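Local structure of glutamine synthetase (5ZLI) at residues A138-F143 with Q246-V251; T204-V209 with G229-K234. The protein is a type I beta glutamine synthetase, with a beta-grasp domain and a larger catalytic domain, whose assembly holds twelve subunits. One frame throughout, in Å; residues are numbered along the deposited sequence.

Contact 1: residues A138-F143 with Q246-V251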
loop_
_atom_site.group_PDB
_atom_site.type_symbol
_atom_site.label_atom_id
_atom_site.label_comp_id
_atom_site.label_asym_id
_atom_site.label_seq_id
_atom_site.Cartn_x
_atom_site.Cartn_y
_atom_site.Cartn_z
ATOM N N ALA B 138 25.586 37.688 28.652
ATOM C CA ALA B 138 24.544 36.667 28.684
ATOM C C ALA B 138 25.028 35.355 28.065
ATOM O O ALA B 138 25.735 35.348 27.049
ATOM C CB ALA B 138 23.286 37.144 27.944
ATOM N N GLU B 139 24.661 34.241 28.701
ATOM C CA GLU B 139 24.829 32.910 28.128
ATOM C C GLU B 139 23.426 32.431 27.768
ATOM O O GLU B 139 22.652 32.056 28.661
ATOM C CB GLU B 139 25.458 31.954 29.137
ATOM C CG GLU B 139 26.673 32.472 29.903
ATOM C CD GLU B 139 26.980 31.596 31.130
ATOM O OE1 GLU B 139 26.230 30.621 31.358
ATOM O OE2 GLU B 139 27.941 31.889 31.880
ATOM N N ASN B 140 23.097 32.401 26.473
ATOM C CA ASN B 140 21.769 31.948 26.041
ATOM C C ASN B 140 21.861 30.500 25.583
ATOM O O ASN B 140 22.149 30.212 24.419
ATOM C CB ASN B 140 21.189 32.805 24.925
ATOM C CG ASN B 140 20.912 34.215 25.353
ATOM O OD1 ASN B 140 19.817 34.524 25.826
ATOM N ND2 ASN B 140 21.895 35.097 25.157
ATOM N N GLU B 141 21.580 29.585 26.507
ATOM C CA GLU B 141 21.401 28.184 26.145
ATOM C C GLU B 141 20.212 28.040 25.198
ATOM O O GLU B 141 19.206 28.751 25.321
ATOM C CB GLU B 141 21.213 27.313 27.398
ATOM C CG GLU B 141 22.374 27.437 28.405
ATOM C CD GLU B 141 22.204 26.628 29.709
ATOM O OE1 GLU B 141 21.052 26.392 30.134
ATOM O OE2 GLU B 141 23.234 26.310 30.359
ATOM N N PHE B 142 20.344 27.107 24.254
ATOM C CA PHE B 142 19.357 26.888 23.210
ATOM C C PHE B 142 19.296 25.415 22.856
ATOM O O PHE B 142 19.975 24.580 23.441
ATOM C CB PHE B 142 19.680 27.684 21.966
ATOM C CG PHE B 142 21.005 27.337 21.367
ATOM C CD1 PHE B 142 21.146 26.235 20.556
ATOM C CD2 PHE B 142 22.101 28.147 21.599
ATOM C CE1 PHE B 142 22.373 25.927 20.004
ATOM C CE2 PHE B 142 23.291 27.863 21.046
ATOM C CZ PHE B 142 23.443 26.735 20.242
ATOM N N PHE B 143 18.433 25.107 21.905
ATOM C CA PHE B 143 18.181 23.752 21.461
ATOM C C PHE B 143 18.136 23.749 19.950
ATOM O O PHE B 143 17.608 24.672 19.326
ATOM C CB PHE B 143 16.853 23.195 21.971
ATOM C CG PHE B 143 16.883 22.722 23.383
ATOM C CD1 PHE B 143 17.220 21.400 23.678
ATOM C CD2 PHE B 143 16.562 23.584 24.419
ATOM C CE1 PHE B 143 17.253 20.950 24.983
ATOM C CE2 PHE B 143 16.582 23.144 25.733
ATOM C CZ PHE B 143 16.929 21.823 26.023
ATOM N N GLN B 246 20.210 39.739 20.345
ATOM C CA GLN B 246 19.378 39.684 19.134
ATOM C C GLN B 246 20.124 39.052 17.955
ATOM O O GLN B 246 19.582 38.187 17.264
ATOM C CB GLN B 246 18.852 41.074 18.726
ATOM C CG GLN B 246 17.842 41.732 19.664
ATOM C CD GLN B 246 16.620 40.858 20.003
ATOM O OE1 GLN B 246 16.722 39.942 20.817
ATOM N NE2 GLN B 246 15.486 41.106 19.341
ATOM N N LYS B 247 21.368 39.480 17.704
ATOM C CA LYS B 247 22.165 38.894 16.618
ATOM C C LYS B 247 22.368 37.391 16.828
ATOM O O LYS B 247 22.121 36.593 15.920
ATOM C CB LYS B 247 23.522 39.585 16.503
ATOM C CG LYS B 247 23.550 41.030 16.041
ATOM C CD LYS B 247 25.012 41.352 15.610
ATOM C CE LYS B 247 25.297 42.842 15.485
ATOM N NZ LYS B 247 26.662 43.132 15.021
ATOM N N LEU B 248 22.897 37.006 17.999
ATOM C CA LEU B 248 23.094 35.602 18.361
ATOM C C LEU B 248 21.846 34.739 18.139
ATOM O O LEU B 248 21.937 33.657 17.538
ATOM C CB LEU B 248 23.559 35.521 19.822
ATOM C CG LEU B 248 23.847 34.266 20.680
ATOM C CD1 LEU B 248 22.615 33.543 21.221
ATOM C CD2 LEU B 248 24.641 33.290 19.907
ATOM N N LYS B 249 20.677 35.172 18.648
ATOM C CA LYS B 249 19.446 34.396 18.431
ATOM C C LYS B 249 19.175 34.183 16.940
ATOM O O LYS B 249 18.940 33.060 16.489
ATOM C CB LYS B 249 18.248 35.078 19.115
ATOM C CG LYS B 249 18.162 34.907 20.663
ATOM C CD LYS B 249 16.962 35.676 21.230
ATOM C CE LYS B 249 16.952 35.706 22.781
ATOM N NZ LYS B 249 15.882 36.599 23.410
ATOM N N TYR B 250 19.274 35.246 16.160
ATOM C CA TYR B 250 19.127 35.164 14.712
ATOM C C TYR B 250 20.144 34.211 14.088
ATOM O O TYR B 250 19.816 33.460 13.168
ATOM C CB TYR B 250 19.286 36.579 14.153
ATOM C CG TYR B 250 19.326 36.720 12.665
ATOM C CD1 TYR B 250 18.264 36.315 11.870
ATOM C CD2 TYR B 250 20.432 37.315 12.039
ATOM C CE1 TYR B 250 18.299 36.474 10.480
ATOM C CE2 TYR B 250 20.477 37.474 10.637
ATOM C CZ TYR B 250 19.406 37.050 9.876
ATOM O OH TYR B 250 19.438 37.201 8.519
ATOM N N VAL B 251 21.387 34.217 14.581
ATOM C CA VAL B 251 22.449 33.487 13.900
ATOM C C VAL B 251 22.286 31.996 14.093
ATOM O O VAL B 251 22.581 31.207 13.195
ATOM C CB VAL B 251 23.837 33.973 14.353
ATOM C CG1 VAL B 251 24.911 33.078 13.801
ATOM C CG2 VAL B 251 24.079 35.384 13.864
#

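Contact 2: residues T204-V209 with G229-K234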
loop_
_atom_site.group_PDB
_atom_site.type_symbol
_atom_site.label_atom_id
_atom_site.label_comp_id
_atom_site.label_asym_id
_atom_site.label_seq_id
_atom_site.Cartn_x
_atom_site.Cartn_y
_atom_site.Cartn_z
ATOM N N THR B 204 30.124 24.629 15.974
ATOM C CA THR B 204 31.287 25.267 15.392
ATOM C C THR B 204 30.903 26.212 14.257
ATOM O O THR B 204 31.534 27.263 14.080
ATOM C CB THR B 204 32.247 24.185 14.919
ATOM O OG1 THR B 204 32.789 23.518 16.068
ATOM C CG2 THR B 204 33.350 24.779 14.151
ATOM N N GLU B 205 29.893 25.851 13.458
ATOM C CA GLU B 205 29.477 26.723 12.356
ATOM C C GLU B 205 28.748 27.964 12.861
ATOM O O GLU B 205 28.778 29.012 12.210
ATOM C CB GLU B 205 28.611 25.953 11.364
ATOM C CG GLU B 205 27.974 26.793 10.241
ATOM C CD GLU B 205 27.164 25.916 9.266
ATOM O OE1 GLU B 205 26.991 24.706 9.583
ATOM O OE2 GLU B 205 26.687 26.423 8.210
ATOM N N ILE B 206 28.052 27.851 13.990
ATOM C CA ILE B 206 27.418 29.017 14.608
ATOM C C ILE B 206 28.457 30.070 15.004
ATOM O O ILE B 206 28.420 31.214 14.541
ATOM C CB ILE B 206 26.561 28.564 15.802
ATOM C CG1 ILE B 206 25.300 27.887 15.234
ATOM C CG2 ILE B 206 26.259 29.691 16.741
ATOM C CD1 ILE B 206 24.450 27.114 16.202
ATOM N N VAL B 207 29.407 29.710 15.861
ATOM C CA VAL B 207 30.374 30.718 16.277
ATOM C C VAL B 207 31.194 31.244 15.098
ATOM O O VAL B 207 31.702 32.364 15.143
ATOM C CB VAL B 207 31.253 30.184 17.421
ATOM C CG1 VAL B 207 30.442 29.279 18.334
ATOM C CG2 VAL B 207 32.404 29.491 16.865
ATOM N N LYS B 208 31.337 30.484 14.022
ATOM C CA LYS B 208 31.952 31.114 12.862
ATOM C C LYS B 208 31.107 32.287 12.391
ATOM O O LYS B 208 31.630 33.359 12.079
ATOM C CB LYS B 208 32.162 30.107 11.735
ATOM C CG LYS B 208 33.477 29.381 11.842
ATOM C CD LYS B 208 34.598 30.397 11.875
ATOM C CE LYS B 208 35.693 29.993 12.846
ATOM N NZ LYS B 208 36.484 28.872 12.278
ATOM N N VAL B 209 29.790 32.126 12.403
ATOM C CA VAL B 209 28.938 33.179 11.889
ATOM C C VAL B 209 28.720 34.249 12.941
ATOM O O VAL B 209 28.535 35.424 12.597
ATOM C CB VAL B 209 27.615 32.613 11.361
ATOM C CG1 VAL B 209 26.715 33.752 10.892
ATOM C CG2 VAL B 209 27.878 31.674 10.222
ATOM N N GLY B 229 22.617 23.454 23.712
ATOM C CA GLY B 229 23.908 24.015 23.362
ATOM C C GLY B 229 24.020 25.406 23.937
ATOM O O GLY B 229 23.060 25.948 24.487
ATOM N N GLU B 230 25.209 25.985 23.798
ATOM C CA GLU B 230 25.494 27.273 24.410
ATOM C C GLU B 230 26.771 27.836 23.781
ATOM O O GLU B 230 27.704 27.090 23.470
ATOM C CB GLU B 230 25.676 27.086 25.927
ATOM C CG GLU B 230 25.442 28.284 26.875
ATOM C CD GLU B 230 25.883 27.935 28.305
ATOM O OE1 GLU B 230 25.599 28.688 29.270
ATOM O OE2 GLU B 230 26.484 26.850 28.457
ATOM N N VAL B 231 26.821 29.160 23.639
ATOM C CA VAL B 231 28.024 29.858 23.198
ATOM C C VAL B 231 28.244 31.038 24.139
ATOM O O VAL B 231 27.314 31.798 24.431
ATOM C CB VAL B 231 27.930 30.338 21.734
ATOM C CG1 VAL B 231 29.200 31.102 21.334
ATOM C CG2 VAL B 231 27.695 29.167 20.801
ATOM N N GLY B 232 29.471 31.162 24.639
ATOM C CA GLY B 232 29.863 32.300 25.444
ATOM C C GLY B 232 30.323 33.451 24.572
ATOM O O GLY B 232 31.214 33.285 23.735
ATOM N N VAL B 233 29.724 34.629 24.788
ATOM C CA VAL B 233 30.029 35.838 24.037
ATOM C C VAL B 233 30.661 36.862 24.983
ATOM O O VAL B 233 30.515 36.799 26.205
ATOM C CB VAL B 233 28.765 36.407 23.355
ATOM C CG1 VAL B 233 28.402 35.581 22.164
ATOM C CG2 VAL B 233 27.607 36.404 24.317
ATOM N N LYS B 234 31.405 37.795 24.408
ATOM C CA LYS B 234 32.039 38.814 25.229
ATOM C C LYS B 234 30.981 39.655 25.940
ATOM O O LYS B 234 29.946 39.991 25.358
ATOM C CB LYS B 234 32.946 39.705 24.367
ATOM C CG LYS B 234 34.283 40.022 25.023
ATOM C CD LYS B 234 34.860 41.367 24.567
ATOM C CE LYS B 234 35.857 41.967 25.595
ATOM N NZ LYS B 234 35.259 42.665 26.790
#

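Contact 1: residues A138-F143 with Q246-V251
Asn-140 and Leu-248 form a small buried contact where strand 133-145 lies against helix 238-258, near the centre of the chain. The closest approach is between aliphatic atoms. Methyl CD1 of Leu-248 reaches Asn-140 CB at 4.0 Å. It also lies 4.3 Å from Asn-140 ND2, so the leucine sits beside the root and the nitrogen branch of the amide. Leu-248 holds CG opposite its backbone N (chi1 177°), and CD1 is the branch that meets the strand. The backbones stay well apart. Asn-140 CA and Lys-249 CA, the nearest such pair, are 8.3 Å from each other.

Lys-249 adds a looser touch at the oxygen branch of the same amide. Its chain runs out nearly straight beyond CB and brings CE to 4.3 Å from Asn-140 OD1. The lysine nitrogen itself does not bond there. Ser-373 takes a bond from Lys-249 NZ at its backbone O and pairs with Asn-140 OD1 through its OG. It so links the strand to the helix indirectly.

Phe-142 also faces the helix, but at greater distance. Its CD2 comes no nearer than 5.4 Å to Leu-248 CD1. Phe-265 touches Asn-140 and Leu-248 and meets the ring of Phe-142, while Leu-210 of helix 200-212 packs on Leu-248. Glu-139 and Glu-141 alternate with Asn-140 and Phe-142 and direct their CB atoms away from the helix. By this alternation one face of the strand takes the helix, and its acidic residues start out from the other.

No hydrogen bond joins the two segments directly. This is the alpha/beta layering of the glutamine synthetase catalytic domain, with a helix packed against its curved, mainly antiparallel sheet.

Contact 2: residues T204-V209 with G229-K234
Val-207 and Val-231 make the main apolar contact between helix 200-212 and strand 228-237. Methyl CG1 of Val-207 is the one that touches. It lies 3.7 Å from Val-231 CG1 and also 3.7 Å from Val-231 CG2, so it meets both branches of the strand valine. The two side chains cross at a slant. In Val-231, CG1 is opposite the backbone N (chi1 178°) and CG2 is beside it, which leaves both methyls turned to the helix. Ile-206 gives a second, lighter touch through its branch methyl, with Ile-206 CG2 at 4.3 Å from Val-231 CG2. The nearest CA atoms belong to the same valines, Val-207 and Val-231, 7.4 Å apart. Thr-217 and Val-220 of the neighbouring strand 217-222 touch both valines.

The topology is a helix followed by two antiparallel strands, 217-222 and 228-237, and then helix 238-258. The first helix packs on the strand pair, and Ile-206 also reaches Val-252 and Val-255 of the second helix. This is part of the alpha/beta layer of the catalytic domain.

No hydrogen bond crosses between the two segments. Lys-208 N bonds to Thr-204 O in the helix. Gly-232 is tied by its backbone to Phe-218 and Val-219.

The helix also meets a neighbouring subunit. Lys-208 NZ forms a salt bridge with Glu-25 OE1 of that subunit, and Phe-26 of the same neighbouring subunit packs on Val-207 and Lys-208.

Overall arrangement
Contacts 1 and 2 are close neighbours, their centres about 9 Å apart. Strands 133-145 and 228-237 pair antiparallel in one sheet. A probable hydrogen bond joins them, with Phe-142 O and Gly-229 N 2.9 Å apart. The helices meet as well, through Val-251 CG1 and Val-209 CG1 at 3.5 Å. Contact 2 is nested in the chain loop closed by contact 1, and strand 228-237 leads directly into helix 238-258. The two strands also bring carboxylates together: Glu-230 of contact 2 lies close to Glu-139 and Glu-141 of contact 1. Glu-223 joins them from the loop after strand 217-222. Such a cluster is consistent with the acidic, metal-binding active site of glutamine synthetases.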